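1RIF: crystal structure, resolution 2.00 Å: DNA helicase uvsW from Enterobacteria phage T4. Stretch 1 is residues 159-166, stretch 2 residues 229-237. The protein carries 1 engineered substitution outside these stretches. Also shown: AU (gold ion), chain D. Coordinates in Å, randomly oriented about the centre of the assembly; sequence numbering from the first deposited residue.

Stretch 1 (159-166) KILIIVPT
Stretch 2, residues 229-237: MMNDECHLA

Two neighbouring parallel strands of uvsW, one running through Leu-161, Ile-162 and Ile-163, the other entering from earlier in the chain and running through Met-229 to Asp-232, lie 13° apart with axes 4.6 Å at closest approach; Leu-161 pairs with Met-229, Ile-162 with Met-230 and Ile-163 with Asn-231, at CA-CA distances of 4.5, 4.7 and 4.6 Å. Backbone angles are extended (phi/psi -120/121 at Ile-162, -133/144 at Met-230). Met-230 has the most surface covered: its N donates to Leu-161 O (2.8 Å), and its O accepts from Ile-163 N (2.6 Å, nearly linear at 173°), so one residue bridges two, as is usual in a parallel sheet. Its side chain (chi1 m, chi2 t, chi3 -122°) lies on the same sheet face as Ile-162 (m, t) and brings CE to 3.5 Å from Ile-160 CG2 and 4.3 Å from Ile-162 CG1. Ile-163 (m, t) continues the ladder, its O accepting from Asp-232 N (3.1 Å). On the other face, Ile-163 CD1 lies 4.3 Å from Met-229 SD, while Met-229 CG (chi1 t, chi2 m, chi3 m) packs 3.9 Å from Leu-161 CD1. Met-229 CA also makes a CA-H...O contact with Leu-161 O (3.0 Å). Beyond the ladder the chains spread, with Pro-165 CA 7.0 Å from Glu-233 CA. The CA-to-CB bond of Pro-165 (phi/psi -63/-30, C-gamma endo) points toward stretch 2; Pro-165 CD lies 3.5 Å from Asp-232 O and CB 4.2 Å from Leu-236 CD1.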

# COMPACT_ATOMS: atom_id res chain seq x y z
N LYS A 159 14.05 -0.29 1.05
CA LYS A 159 13.67 -1.48 1.80
C LYS A 159 12.22 -1.82 1.51
O LYS A 159 11.49 -1.03 0.90
CB LYS A 159 13.84 -1.25 3.30
CG LYS A 159 15.27 -1.31 3.78
CD LYS A 159 15.31 -1.22 5.28
CE LYS A 159 16.72 -1.39 5.81
NZ LYS A 159 16.72 -1.25 7.30
N ILE A 160 11.81 -3.01 1.95
CA ILE A 160 10.44 -3.48 1.75
C ILE A 160 9.79 -3.72 3.12
O ILE A 160 10.36 -4.42 3.98
CB ILE A 160 10.40 -4.81 0.94
CG1 ILE A 160 11.16 -4.66 -0.38
CG2 ILE A 160 8.96 -5.20 0.64
CD1 ILE A 160 12.45 -5.49 -0.45
N LEU A 161 8.61 -3.13 3.33
CA LEU A 161 7.87 -3.28 4.58
C LEU A 161 6.67 -4.17 4.29
O LEU A 161 5.89 -3.87 3.39
CB LEU A 161 7.34 -1.93 5.09
CG LEU A 161 7.02 -1.71 6.58
CD1 LEU A 161 5.81 -0.79 6.67
CD2 LEU A 161 6.74 -2.99 7.32
N ILE A 162 6.54 -5.25 5.05
CA ILE A 162 5.42 -6.16 4.89
C ILE A 162 4.68 -6.19 6.21
O ILE A 162 5.26 -6.51 7.24
CB ILE A 162 5.92 -7.57 4.52
CG1 ILE A 162 6.85 -7.47 3.31
CG2 ILE A 162 4.73 -8.49 4.20
CD1 ILE A 162 7.48 -8.77 2.94
N ILE A 163 3.40 -5.84 6.18
CA ILE A 163 2.57 -5.81 7.39
C ILE A 163 1.62 -7.02 7.41
O ILE A 163 0.88 -7.25 6.47
CB ILE A 163 1.73 -4.48 7.45
CG1 ILE A 163 2.66 -3.27 7.35
CG2 ILE A 163 0.91 -4.42 8.76
CD1 ILE A 163 1.95 -1.90 7.35
N VAL A 164 1.67 -7.80 8.49
CA VAL A 164 0.80 -8.97 8.59
C VAL A 164 -0.11 -8.82 9.80
O VAL A 164 0.18 -8.04 10.72
CB VAL A 164 1.63 -10.30 8.69
CG1 VAL A 164 2.46 -10.49 7.43
CG2 VAL A 164 2.50 -10.30 9.94
N PRO A 165 -1.24 -9.54 9.82
CA PRO A 165 -2.18 -9.44 10.95
C PRO A 165 -1.71 -9.86 12.34
O PRO A 165 -2.19 -9.31 13.33
CB PRO A 165 -3.40 -10.23 10.46
CG PRO A 165 -2.84 -11.17 9.45
CD PRO A 165 -1.81 -10.36 8.73
N THR A 166 -0.79 -10.82 12.45
CA THR A 166 -0.33 -11.26 13.78
C THR A 166 1.15 -11.57 13.85
O THR A 166 1.82 -11.74 12.83
CB THR A 166 -1.07 -12.53 14.24
OG1 THR A 166 -0.67 -13.64 13.42
CG2 THR A 166 -2.58 -12.36 14.13
N MET A 229 5.81 -1.43 0.11
CA MET A 229 5.09 -1.83 1.32
C MET A 229 3.89 -2.68 0.92
O MET A 229 3.20 -2.39 -0.06
CB MET A 229 4.63 -0.58 2.10
CG MET A 229 3.81 -0.85 3.37
SD MET A 229 2.02 -1.17 3.10
CE MET A 229 1.43 0.46 2.67
N MET A 230 3.67 -3.74 1.68
CA MET A 230 2.56 -4.66 1.46
C MET A 230 1.84 -4.95 2.77
O MET A 230 2.47 -5.06 3.83
CB MET A 230 3.07 -5.99 0.91
CG MET A 230 3.76 -5.94 -0.43
SD MET A 230 4.66 -7.49 -0.67
CE MET A 230 6.31 -6.89 -0.92
N ASN A 231 0.52 -5.09 2.69
CA ASN A 231 -0.29 -5.42 3.85
C ASN A 231 -1.23 -6.56 3.47
O ASN A 231 -2.19 -6.36 2.71
CB ASN A 231 -1.08 -4.19 4.32
CG ASN A 231 -1.98 -4.50 5.53
OD1 ASN A 231 -1.72 -5.42 6.31
ND2 ASN A 231 -3.03 -3.71 5.69
N ASP A 232 -0.93 -7.76 3.96
CA ASP A 232 -1.76 -8.92 3.69
C ASP A 232 -2.96 -8.84 4.63
O ASP A 232 -2.79 -8.68 5.83
CB ASP A 232 -0.95 -10.21 3.93
CG ASP A 232 -1.67 -11.46 3.45
OD1 ASP A 232 -2.13 -11.48 2.29
OD2 ASP A 232 -1.78 -12.42 4.23
N GLU A 233 -4.16 -8.94 4.07
CA GLU A 233 -5.43 -8.83 4.81
C GLU A 233 -5.62 -7.36 5.16
O GLU A 233 -5.91 -7.01 6.29
CB GLU A 233 -5.39 -9.66 6.10
CG GLU A 233 -5.25 -11.13 5.90
CD GLU A 233 -6.44 -11.74 5.20
OE1 GLU A 233 -6.75 -11.32 4.06
OE2 GLU A 233 -7.07 -12.65 5.77
N CYS A 234 -5.45 -6.51 4.16
CA CYS A 234 -5.57 -5.07 4.39
C CYS A 234 -6.95 -4.63 4.85
O CYS A 234 -7.12 -3.51 5.31
CB CYS A 234 -5.15 -4.29 3.13
SG CYS A 234 -5.79 -4.90 1.53
N HIS A 235 -7.94 -5.52 4.73
CA HIS A 235 -9.30 -5.19 5.15
C HIS A 235 -9.39 -5.17 6.68
O HIS A 235 -10.36 -4.66 7.24
CB HIS A 235 -10.32 -6.18 4.53
CG HIS A 235 -10.11 -7.61 4.92
ND1 HIS A 235 -10.81 -8.21 5.94
CD2 HIS A 235 -9.26 -8.55 4.43
CE1 HIS A 235 -10.41 -9.46 6.07
NE2 HIS A 235 -9.47 -9.69 5.17
N LEU A 236 -8.37 -5.69 7.34
CA LEU A 236 -8.34 -5.72 8.79
C LEU A 236 -7.67 -4.46 9.33
O LEU A 236 -7.68 -4.20 10.53
CB LEU A 236 -7.60 -6.96 9.27
CG LEU A 236 -8.23 -8.28 8.82
CD1 LEU A 236 -7.29 -9.43 9.15
CD2 LEU A 236 -9.59 -8.47 9.47
N ALA A 237 -7.08 -3.69 8.43
CA ALA A 237 -6.41 -2.45 8.83
C ALA A 237 -7.46 -1.41 9.18
O ALA A 237 -8.52 -1.36 8.57
CB ALA A 237 -5.54 -1.95 7.69
AU AU D . -8.12 -3.95 1.67